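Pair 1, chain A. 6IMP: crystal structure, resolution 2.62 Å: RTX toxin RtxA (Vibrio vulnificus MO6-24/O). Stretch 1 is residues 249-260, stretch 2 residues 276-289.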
# COMPACT_ATOMS: atom_id res chain seq x y z
N GLU A 249 2.83 -0.00 21.32
CA GLU A 249 1.70 0.87 21.64
C GLU A 249 1.22 1.69 20.44
O GLU A 249 0.49 2.66 20.60
CB GLU A 249 2.04 1.83 22.81
CG GLU A 249 3.51 2.16 23.01
CD GLU A 249 4.26 1.07 23.76
OE1 GLU A 249 3.92 0.81 24.94
OE2 GLU A 249 5.18 0.45 23.17
N THR A 250 1.63 1.30 19.23
CA THR A 250 1.25 2.07 18.04
C THR A 250 -0.09 1.59 17.50
O THR A 250 -0.29 0.38 17.32
CB THR A 250 2.32 2.01 16.93
OG1 THR A 250 3.62 2.19 17.49
CG2 THR A 250 2.07 3.12 15.91
N PRO A 251 -1.02 2.53 17.24
CA PRO A 251 -2.34 2.18 16.71
C PRO A 251 -2.29 1.42 15.38
O PRO A 251 -1.85 1.96 14.35
CB PRO A 251 -3.04 3.54 16.55
CG PRO A 251 -1.99 4.58 16.79
CD PRO A 251 -0.97 3.94 17.65
N ILE A 252 -2.73 0.17 15.43
CA ILE A 252 -2.89 -0.67 14.24
C ILE A 252 -4.35 -1.11 14.12
O ILE A 252 -4.75 -2.10 14.73
CB ILE A 252 -1.98 -1.92 14.34
CG1 ILE A 252 -0.52 -1.48 14.47
CG2 ILE A 252 -2.17 -2.85 13.13
CD1 ILE A 252 0.44 -2.59 14.83
N LEU A 253 -5.15 -0.40 13.34
CA LEU A 253 -6.44 -0.94 12.91
C LEU A 253 -6.18 -2.04 11.90
O LEU A 253 -5.28 -1.95 11.08
CB LEU A 253 -7.35 0.13 12.31
CG LEU A 253 -8.77 -0.34 11.91
CD1 LEU A 253 -9.55 -0.89 13.09
CD2 LEU A 253 -9.56 0.79 11.26
N LEU A 254 -6.98 -3.09 11.97
CA LEU A 254 -6.82 -4.21 11.06
C LEU A 254 -8.20 -4.70 10.60
O LEU A 254 -8.92 -5.37 11.34
CB LEU A 254 -6.02 -5.32 11.73
CG LEU A 254 -5.94 -6.68 11.03
CD1 LEU A 254 -5.31 -6.57 9.66
CD2 LEU A 254 -5.17 -7.67 11.90
N LEU A 255 -8.55 -4.37 9.36
CA LEU A 255 -9.81 -4.83 8.78
C LEU A 255 -9.54 -5.89 7.73
O LEU A 255 -8.88 -5.63 6.73
CB LEU A 255 -10.56 -3.65 8.18
CG LEU A 255 -10.68 -2.41 9.07
CD1 LEU A 255 -11.66 -1.43 8.46
CD2 LEU A 255 -11.11 -2.74 10.49
N THR A 256 -10.05 -7.09 7.97
CA THR A 256 -9.83 -8.21 7.06
C THR A 256 -11.08 -8.53 6.25
O THR A 256 -12.19 -8.28 6.69
CB THR A 256 -9.44 -9.48 7.83
OG1 THR A 256 -10.56 -9.96 8.58
CG2 THR A 256 -8.30 -9.19 8.77
N ASP A 257 -10.87 -9.17 5.10
CA ASP A 257 -11.97 -9.52 4.18
C ASP A 257 -12.59 -10.87 4.56
O ASP A 257 -12.11 -11.53 5.48
CB ASP A 257 -11.49 -9.53 2.72
CG ASP A 257 -10.24 -10.37 2.51
OD1 ASP A 257 -9.25 -10.18 3.26
OD2 ASP A 257 -10.24 -11.21 1.59
N ASN A 258 -13.67 -11.26 3.88
CA ASN A 258 -14.45 -12.45 4.28
C ASN A 258 -14.10 -13.69 3.46
O ASN A 258 -14.80 -14.70 3.50
CB ASN A 258 -15.96 -12.17 4.22
CG ASN A 258 -16.50 -12.02 2.79
OD1 ASN A 258 -15.79 -12.25 1.80
ND2 ASN A 258 -17.77 -11.65 2.68
N GLU A 259 -13.00 -13.59 2.70
CA GLU A 259 -12.57 -14.64 1.79
C GLU A 259 -11.27 -15.22 2.35
O GLU A 259 -10.77 -14.75 3.40
CB GLU A 259 -12.25 -14.05 0.40
CG GLU A 259 -13.44 -13.42 -0.32
CD GLU A 259 -13.09 -12.83 -1.68
OE1 GLU A 259 -11.90 -12.75 -2.02
OE2 GLU A 259 -14.02 -12.42 -2.41
N GLY A 260 -10.74 -16.25 1.67
CA GLY A 260 -9.58 -17.03 2.14
C GLY A 260 -8.40 -16.24 2.70
O GLY A 260 -7.86 -16.58 3.76
N GLY A 276 1.43 -8.24 22.14
CA GLY A 276 1.31 -6.98 22.88
C GLY A 276 1.07 -5.76 22.01
O GLY A 276 0.98 -4.64 22.53
N TYR A 277 0.96 -5.96 20.69
CA TYR A 277 0.68 -4.86 19.77
C TYR A 277 -0.72 -4.32 20.04
O TYR A 277 -1.67 -5.08 20.21
CB TYR A 277 0.78 -5.30 18.30
CG TYR A 277 2.17 -5.75 17.83
CD1 TYR A 277 3.20 -4.83 17.61
CD2 TYR A 277 2.42 -7.10 17.55
CE1 TYR A 277 4.46 -5.25 17.16
CE2 TYR A 277 3.67 -7.53 17.10
CZ TYR A 277 4.69 -6.61 16.91
OH TYR A 277 5.91 -7.05 16.44
N ASN A 278 -0.82 -3.00 20.08
CA ASN A 278 -2.10 -2.32 20.24
C ASN A 278 -2.87 -2.45 18.88
O ASN A 278 -2.73 -1.61 17.96
CB ASN A 278 -1.82 -0.87 20.65
CG ASN A 278 -2.96 0.07 20.34
OD1 ASN A 278 -2.76 1.11 19.73
ND2 ASN A 278 -4.15 -0.29 20.77
N VAL A 279 -3.67 -3.50 18.79
CA VAL A 279 -4.41 -3.81 17.58
C VAL A 279 -5.92 -3.77 17.66
O VAL A 279 -6.52 -4.54 18.37
CB VAL A 279 -4.12 -5.24 17.17
CG1 VAL A 279 -4.63 -5.51 15.77
CG2 VAL A 279 -2.65 -5.53 17.29
N THR A 280 -6.53 -2.90 16.87
CA THR A 280 -7.98 -2.78 16.84
C THR A 280 -8.50 -3.56 15.65
O THR A 280 -7.80 -4.35 15.07
CB THR A 280 -8.44 -1.33 16.63
OG1 THR A 280 -7.37 -0.42 16.86
CG2 THR A 280 -9.56 -1.00 17.57
N GLY A 281 -9.76 -3.33 15.32
CA GLY A 281 -10.36 -3.94 14.16
C GLY A 281 -11.21 -5.16 14.34
O GLY A 281 -11.43 -5.65 15.43
N GLU A 282 -11.72 -5.62 13.22
CA GLU A 282 -12.54 -6.82 13.16
C GLU A 282 -12.49 -7.45 11.77
O GLU A 282 -12.04 -6.82 10.81
CB GLU A 282 -13.99 -6.48 13.52
CG GLU A 282 -14.73 -5.67 12.45
CD GLU A 282 -16.00 -5.00 12.97
OE1 GLU A 282 -16.73 -4.40 12.15
OE2 GLU A 282 -16.26 -5.05 14.19
N GLN A 283 -13.00 -8.67 11.67
CA GLN A 283 -13.36 -9.23 10.37
C GLN A 283 -14.63 -8.59 9.82
O GLN A 283 -15.56 -8.25 10.55
CB GLN A 283 -13.51 -10.74 10.42
CG GLN A 283 -13.52 -11.38 9.03
CD GLN A 283 -13.45 -12.88 9.07
OE1 GLN A 283 -13.81 -13.51 10.07
NE2 GLN A 283 -13.01 -13.47 7.98
N THR A 284 -14.66 -8.52 8.50
CA THR A 284 -15.60 -7.72 7.73
C THR A 284 -16.46 -8.70 6.93
O THR A 284 -16.05 -9.84 6.72
CB THR A 284 -14.78 -6.79 6.79
OG1 THR A 284 -14.42 -5.60 7.49
CG2 THR A 284 -15.50 -6.42 5.62
N PHE A 285 -17.65 -8.28 6.48
CA PHE A 285 -18.45 -9.15 5.56
C PHE A 285 -18.28 -8.88 4.04
O PHE A 285 -19.11 -9.30 3.21
CB PHE A 285 -19.92 -9.25 5.99
CG PHE A 285 -20.59 -7.94 6.23
CD1 PHE A 285 -21.17 -7.24 5.19
CD2 PHE A 285 -20.74 -7.47 7.53
CE1 PHE A 285 -21.84 -6.05 5.43
CE2 PHE A 285 -21.40 -6.29 7.78
CZ PHE A 285 -21.96 -5.57 6.73
N TYR A 286 -17.11 -8.33 3.70
CA TYR A 286 -16.82 -7.79 2.37
C TYR A 286 -15.73 -8.63 1.74
O TYR A 286 -14.82 -9.10 2.42
CB TYR A 286 -16.35 -6.34 2.47
CG TYR A 286 -17.43 -5.38 2.91
CD1 TYR A 286 -18.60 -5.26 2.17
CD2 TYR A 286 -17.28 -4.56 4.03
CE1 TYR A 286 -19.59 -4.37 2.56
CE2 TYR A 286 -18.27 -3.68 4.42
CZ TYR A 286 -19.42 -3.58 3.68
OH TYR A 286 -20.41 -2.69 4.06
N GLY A 287 -15.84 -8.82 0.42
CA GLY A 287 -14.80 -9.49 -0.36
C GLY A 287 -13.55 -8.62 -0.48
O GLY A 287 -13.58 -7.42 -0.16
N HIS A 288 -12.46 -9.22 -0.96
CA HIS A 288 -11.14 -8.57 -0.97
C HIS A 288 -11.09 -7.26 -1.78
O HIS A 288 -10.42 -6.31 -1.37
CB HIS A 288 -10.07 -9.53 -1.47
CG HIS A 288 -8.68 -8.99 -1.37
ND1 HIS A 288 -7.95 -9.01 -0.20
CD2 HIS A 288 -7.89 -8.40 -2.30
CE1 HIS A 288 -6.76 -8.47 -0.41
NE2 HIS A 288 -6.70 -8.10 -1.68
N GLU A 289 -11.79 -7.21 -2.90
CA GLU A 289 -11.71 -6.07 -3.83
C GLU A 289 -12.82 -5.03 -3.63
O GLU A 289 -12.87 -4.03 -4.35
CB GLU A 289 -11.73 -6.56 -5.28
CG GLU A 289 -10.63 -7.56 -5.61
CD GLU A 289 -10.52 -7.84 -7.09
OE1 GLU A 289 -9.99 -6.98 -7.82
OE2 GLU A 289 -10.95 -8.94 -7.52

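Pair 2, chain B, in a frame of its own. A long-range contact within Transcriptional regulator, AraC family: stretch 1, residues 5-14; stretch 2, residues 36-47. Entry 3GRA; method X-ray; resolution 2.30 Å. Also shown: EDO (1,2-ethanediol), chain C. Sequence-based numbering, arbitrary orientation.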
# COMPACT_ATOMS: atom_id res chain seq x y z
N PRO B 5 -0.87 24.29 -3.72
CA PRO B 5 -0.98 22.87 -3.29
C PRO B 5 -1.86 22.06 -4.24
O PRO B 5 -3.05 22.30 -4.35
CB PRO B 5 -1.57 22.89 -1.89
CG PRO B 5 -2.39 24.18 -1.93
CD PRO B 5 -1.50 25.16 -2.72
N TYR B 6 -1.26 21.11 -4.95
CA TYR B 6 -2.03 20.28 -5.88
C TYR B 6 -2.83 19.28 -5.02
O TYR B 6 -2.26 18.53 -4.24
CB TYR B 6 -1.08 19.55 -6.83
CG TYR B 6 -1.77 18.91 -8.02
CD1 TYR B 6 -2.24 19.68 -9.08
CD2 TYR B 6 -1.99 17.54 -8.05
CE1 TYR B 6 -2.92 19.08 -10.16
CE2 TYR B 6 -2.66 16.93 -9.10
CZ TYR B 6 -3.12 17.70 -10.16
OH TYR B 6 -3.77 17.07 -11.19
N ARG B 7 -4.16 19.31 -5.15
CA ARG B 7 -5.03 18.42 -4.37
C ARG B 7 -5.45 17.16 -5.11
O ARG B 7 -6.10 17.24 -6.15
CB ARG B 7 -6.31 19.16 -3.93
CG ARG B 7 -6.19 19.95 -2.63
CD ARG B 7 -7.55 20.00 -1.93
NE ARG B 7 -8.08 18.65 -1.69
CZ ARG B 7 -7.64 17.83 -0.73
NH1 ARG B 7 -6.67 18.22 0.09
NH2 ARG B 7 -8.16 16.62 -0.61
N VAL B 8 -5.08 16.01 -4.57
CA VAL B 8 -5.46 14.74 -5.19
C VAL B 8 -6.06 13.74 -4.20
O VAL B 8 -5.47 13.42 -3.18
CB VAL B 8 -4.25 14.09 -5.89
CG1 VAL B 8 -3.10 13.96 -4.91
CG2 VAL B 8 -4.64 12.71 -6.45
N ASP B 9 -7.27 13.27 -4.52
CA ASP B 9 -7.96 12.29 -3.68
C ASP B 9 -8.03 10.93 -4.38
O ASP B 9 -8.12 10.84 -5.60
CB ASP B 9 -9.37 12.77 -3.35
CG ASP B 9 -9.42 13.70 -2.15
OD1 ASP B 9 -8.35 13.96 -1.55
OD2 ASP B 9 -10.53 14.17 -1.82
N PHE B 10 -8.01 9.87 -3.57
CA PHE B 10 -8.03 8.52 -4.08
C PHE B 10 -9.25 7.75 -3.62
O PHE B 10 -9.44 7.53 -2.42
CB PHE B 10 -6.78 7.77 -3.59
CG PHE B 10 -5.48 8.38 -4.04
CD1 PHE B 10 -4.85 7.93 -5.20
CD2 PHE B 10 -4.87 9.38 -3.28
CE1 PHE B 10 -3.62 8.47 -5.59
CE2 PHE B 10 -3.64 9.92 -3.67
CZ PHE B 10 -3.02 9.46 -4.83
N ILE B 11 -10.09 7.32 -4.56
CA ILE B 11 -11.26 6.54 -4.20
C ILE B 11 -10.81 5.08 -4.09
O ILE B 11 -10.43 4.46 -5.08
CB ILE B 11 -12.38 6.65 -5.26
CG1 ILE B 11 -12.88 8.10 -5.34
CG2 ILE B 11 -13.56 5.76 -4.86
CD1 ILE B 11 -13.84 8.33 -6.46
N LEU B 12 -10.83 4.55 -2.87
CA LEU B 12 -10.41 3.16 -2.65
C LEU B 12 -11.60 2.23 -2.75
O LEU B 12 -12.52 2.32 -1.94
CB LEU B 12 -9.76 3.01 -1.27
CG LEU B 12 -8.64 3.99 -0.87
CD1 LEU B 12 -8.14 3.61 0.51
CD2 LEU B 12 -7.47 3.94 -1.89
N LEU B 13 -11.59 1.37 -3.76
CA LEU B 13 -12.65 0.41 -3.98
C LEU B 13 -12.29 -0.87 -3.23
O LEU B 13 -11.12 -1.10 -2.89
CB LEU B 13 -12.81 0.11 -5.48
CG LEU B 13 -13.09 1.29 -6.42
CD1 LEU B 13 -13.29 0.77 -7.84
CD2 LEU B 13 -14.33 2.03 -5.95
N GLU B 14 -13.29 -1.71 -2.98
CA GLU B 14 -13.03 -2.94 -2.25
C GLU B 14 -11.99 -3.78 -3.00
O GLU B 14 -12.05 -3.91 -4.22
CB GLU B 14 -14.32 -3.75 -2.06
CG GLU B 14 -14.34 -4.52 -0.75
CD GLU B 14 -15.29 -5.71 -0.78
OE1 GLU B 14 -15.13 -6.56 -1.69
OE2 GLU B 14 -16.17 -5.82 0.10
N ALA B 36 7.78 21.50 0.57
CA ALA B 36 6.58 21.65 1.40
C ALA B 36 5.29 21.94 0.65
O ALA B 36 5.28 22.65 -0.35
CB ALA B 36 6.82 22.72 2.47
N ASP B 37 4.20 21.39 1.19
CA ASP B 37 2.85 21.53 0.66
C ASP B 37 2.72 21.52 -0.86
O ASP B 37 2.04 22.37 -1.45
CB ASP B 37 2.16 22.77 1.23
CG ASP B 37 2.90 24.05 0.93
OD1 ASP B 37 3.17 24.31 -0.27
OD2 ASP B 37 3.22 24.79 1.88
N SER B 38 3.38 20.57 -1.50
CA SER B 38 3.29 20.45 -2.95
C SER B 38 1.97 19.73 -3.26
O SER B 38 1.31 20.02 -4.24
CB SER B 38 4.46 19.65 -3.50
OG SER B 38 5.69 20.27 -3.19
N PHE B 39 1.60 18.81 -2.37
CA PHE B 39 0.37 18.02 -2.54
C PHE B 39 -0.45 17.84 -1.26
O PHE B 39 0.11 17.72 -0.17
CB PHE B 39 0.72 16.61 -3.04
CG PHE B 39 1.43 16.57 -4.36
CD1 PHE B 39 0.73 16.77 -5.54
CD2 PHE B 39 2.79 16.30 -4.43
CE1 PHE B 39 1.37 16.69 -6.77
CE2 PHE B 39 3.44 16.23 -5.65
CZ PHE B 39 2.73 16.42 -6.82
N GLN B 40 -1.76 17.78 -1.43
CA GLN B 40 -2.71 17.52 -0.34
C GLN B 40 -3.54 16.34 -0.88
O GLN B 40 -4.09 16.41 -1.98
CB GLN B 40 -3.64 18.71 -0.09
CG GLN B 40 -2.93 20.01 0.19
CD GLN B 40 -3.90 21.13 0.52
OE1 GLN B 40 -4.38 21.23 1.65
NE2 GLN B 40 -4.20 21.97 -0.47
N PHE B 41 -3.65 15.28 -0.10
CA PHE B 41 -4.38 14.09 -0.53
C PHE B 41 -5.22 13.45 0.57
O PHE B 41 -4.95 13.63 1.76
CB PHE B 41 -3.38 13.09 -1.12
CG PHE B 41 -2.02 13.19 -0.50
CD1 PHE B 41 -1.73 12.56 0.70
CD2 PHE B 41 -1.04 14.00 -1.08
CE1 PHE B 41 -0.49 12.73 1.32
CE2 PHE B 41 0.20 14.18 -0.47
CZ PHE B 41 0.48 13.54 0.73
N THR B 42 -6.24 12.69 0.17
CA THR B 42 -7.14 12.03 1.11
C THR B 42 -7.71 10.71 0.59
O THR B 42 -8.19 10.62 -0.54
CB THR B 42 -8.35 12.91 1.45
OG1 THR B 42 -7.93 14.25 1.67
CG2 THR B 42 -9.04 12.40 2.70
N PRO B 43 -7.64 9.65 1.41
CA PRO B 43 -8.20 8.38 0.95
C PRO B 43 -9.72 8.52 1.10
O PRO B 43 -10.20 9.03 2.12
CB PRO B 43 -7.59 7.36 1.92
CG PRO B 43 -7.41 8.16 3.19
CD PRO B 43 -6.96 9.51 2.71
N LEU B 44 -10.46 8.11 0.07
CA LEU B 44 -11.91 8.22 0.08
C LEU B 44 -12.62 6.88 -0.13
O LEU B 44 -12.13 6.00 -0.83
CB LEU B 44 -12.37 9.20 -1.01
CG LEU B 44 -11.94 10.68 -1.02
CD1 LEU B 44 -12.59 11.34 -2.24
CD2 LEU B 44 -12.36 11.40 0.25
N SER B 45 -13.79 6.74 0.49
CA SER B 45 -14.61 5.54 0.38
C SER B 45 -16.00 5.92 -0.08
O SER B 45 -16.56 6.91 0.38
CB SER B 45 -14.73 4.83 1.73
OG SER B 45 -15.81 3.90 1.70
N LEU B 46 -16.56 5.12 -0.98
CA LEU B 46 -17.90 5.38 -1.48
C LEU B 46 -18.92 5.10 -0.39
O LEU B 46 -19.89 5.85 -0.24
CB LEU B 46 -18.17 4.52 -2.72
CG LEU B 46 -17.25 4.86 -3.89
CD1 LEU B 46 -17.61 4.05 -5.11
CD2 LEU B 46 -17.36 6.36 -4.20
N ASP B 47 -18.73 4.03 0.37
CA ASP B 47 -19.64 3.73 1.47
C ASP B 47 -18.87 3.23 2.68
O ASP B 47 -18.42 2.09 2.72
CB ASP B 47 -20.72 2.71 1.05
CG ASP B 47 -20.17 1.32 0.84
OD1 ASP B 47 -19.76 0.99 -0.31
OD2 ASP B 47 -20.13 0.54 1.82
C1 EDO C . -15.77 1.44 -2.26
O1 EDO C . -15.13 2.68 -1.97
C2 EDO C . -15.91 0.58 -0.97
O2 EDO C . -15.38 1.29 0.17

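Both pairs bring two extended segments side by side, running in the same direction. The N, CA and C atoms of 14 central residues superpose with an RMSD of 0.7 Å. Ile252(A) to Asn258(A) match Tyr6(B) to Leu12(B). Asn278(A) to Phe285(A) match Ser38(B) to Ser45(B).

The hydrogen-bond ladder is the core of the likeness. In pair 1, Ile252(A) N donates to Asn278(A) O at 3.1 Å, and Thr280(A) N donates to Ile252(A) O at 2.9 Å. In pair 2, Tyr6(B) N donates to Ser38(B) O at 2.9 Å, and Gln40(B) N to Tyr6(B) O at 3.0 Å. One residue thus bonds with both its N and its O to two residues of the facing segment, as parallel strands do.

Further along, the ladders differ in quality. Leu254(A) N to Thr280(A) O is a weak bond of 3.4 Å. At the matching place Val8(B) N reaches Gln40(B) O at 2.8 Å. Thr256(A) N to Glu282(A) O is also weak, at 3.5 Å, where Phe10(B) N to Thr42(B) O measures 3.1 Å. Thr284(A) N to Thr256(A) O, 3.1 Å, is weak because it is bent. Its counterpart, Leu44(B) N to Phe10(B) O, is 2.8 Å and straighter.

The loosest fit within the matched central run is Gly281(A) on Phe41(B), with CA atoms 1.7 Å apart. Gly281(A) has backbone angles that call for glycine. A CB there would also lie 2.2 Å from Leu254(A) O, a clash. Leu253(A) CD1 comes within 3.3 Å of Gly281(A) N. In pair 2 the backbone accommodates a side chain: Phe41(B) CB packs 3.9 Å from Val8(B) CG1 and 4.1 Å from Phe10(B) CE2.

Side chains fill the matched positions differently. Val279(A) CG1 lies 4.5 Å from Ile252(A) CG2 and 4.3 Å from Leu254(A) CB. The larger Phe39(B) packs its CD1 3.6 Å from Tyr6(B) CB.

At Leu253(A) and Leu255(A), pair 1 has aliphatic chains. Pair 2 places Arg7(B) and Asp9(B) there. They form a salt bridge along their own strand, Arg7(B) NH2 to Asp9(B) OD1, 2.8 Å. The same NH2 of Arg7(B) donates to Thr42(B) OG1 at 3.3 Å. A charged pair thus takes the places of two leucines, and its partner Thr42(B) takes that of Glu282(A).

Near the end the side chains differ. In pair 1, Gln283(A) NE2 donates to the backbone Asp257(A) O at 3.3 Å. In pair 2, Ile11(B), Leu12(B) and Pro43(B), matching Asp257(A), Asn258(A) and Gln283(A), are apolar. Leu12(B) CD1 lies 4.0 Å from Pro43(B) CB. The ladder also parts here. Leu12(B) N bonds to Leu44(B) O at 2.8 Å. The matching Asn258(A) N bonds at 2.8 Å to Tyr286(A) O, two residues beyond Thr284(A), the match of Leu44(B).

An ethanediol, probably from the crystallisation liquor, links the strand ends of pair 2. Its O1 donates to Leu12(B) O at 2.6 Å and accepts from Leu46(B) N at 3.0 Å.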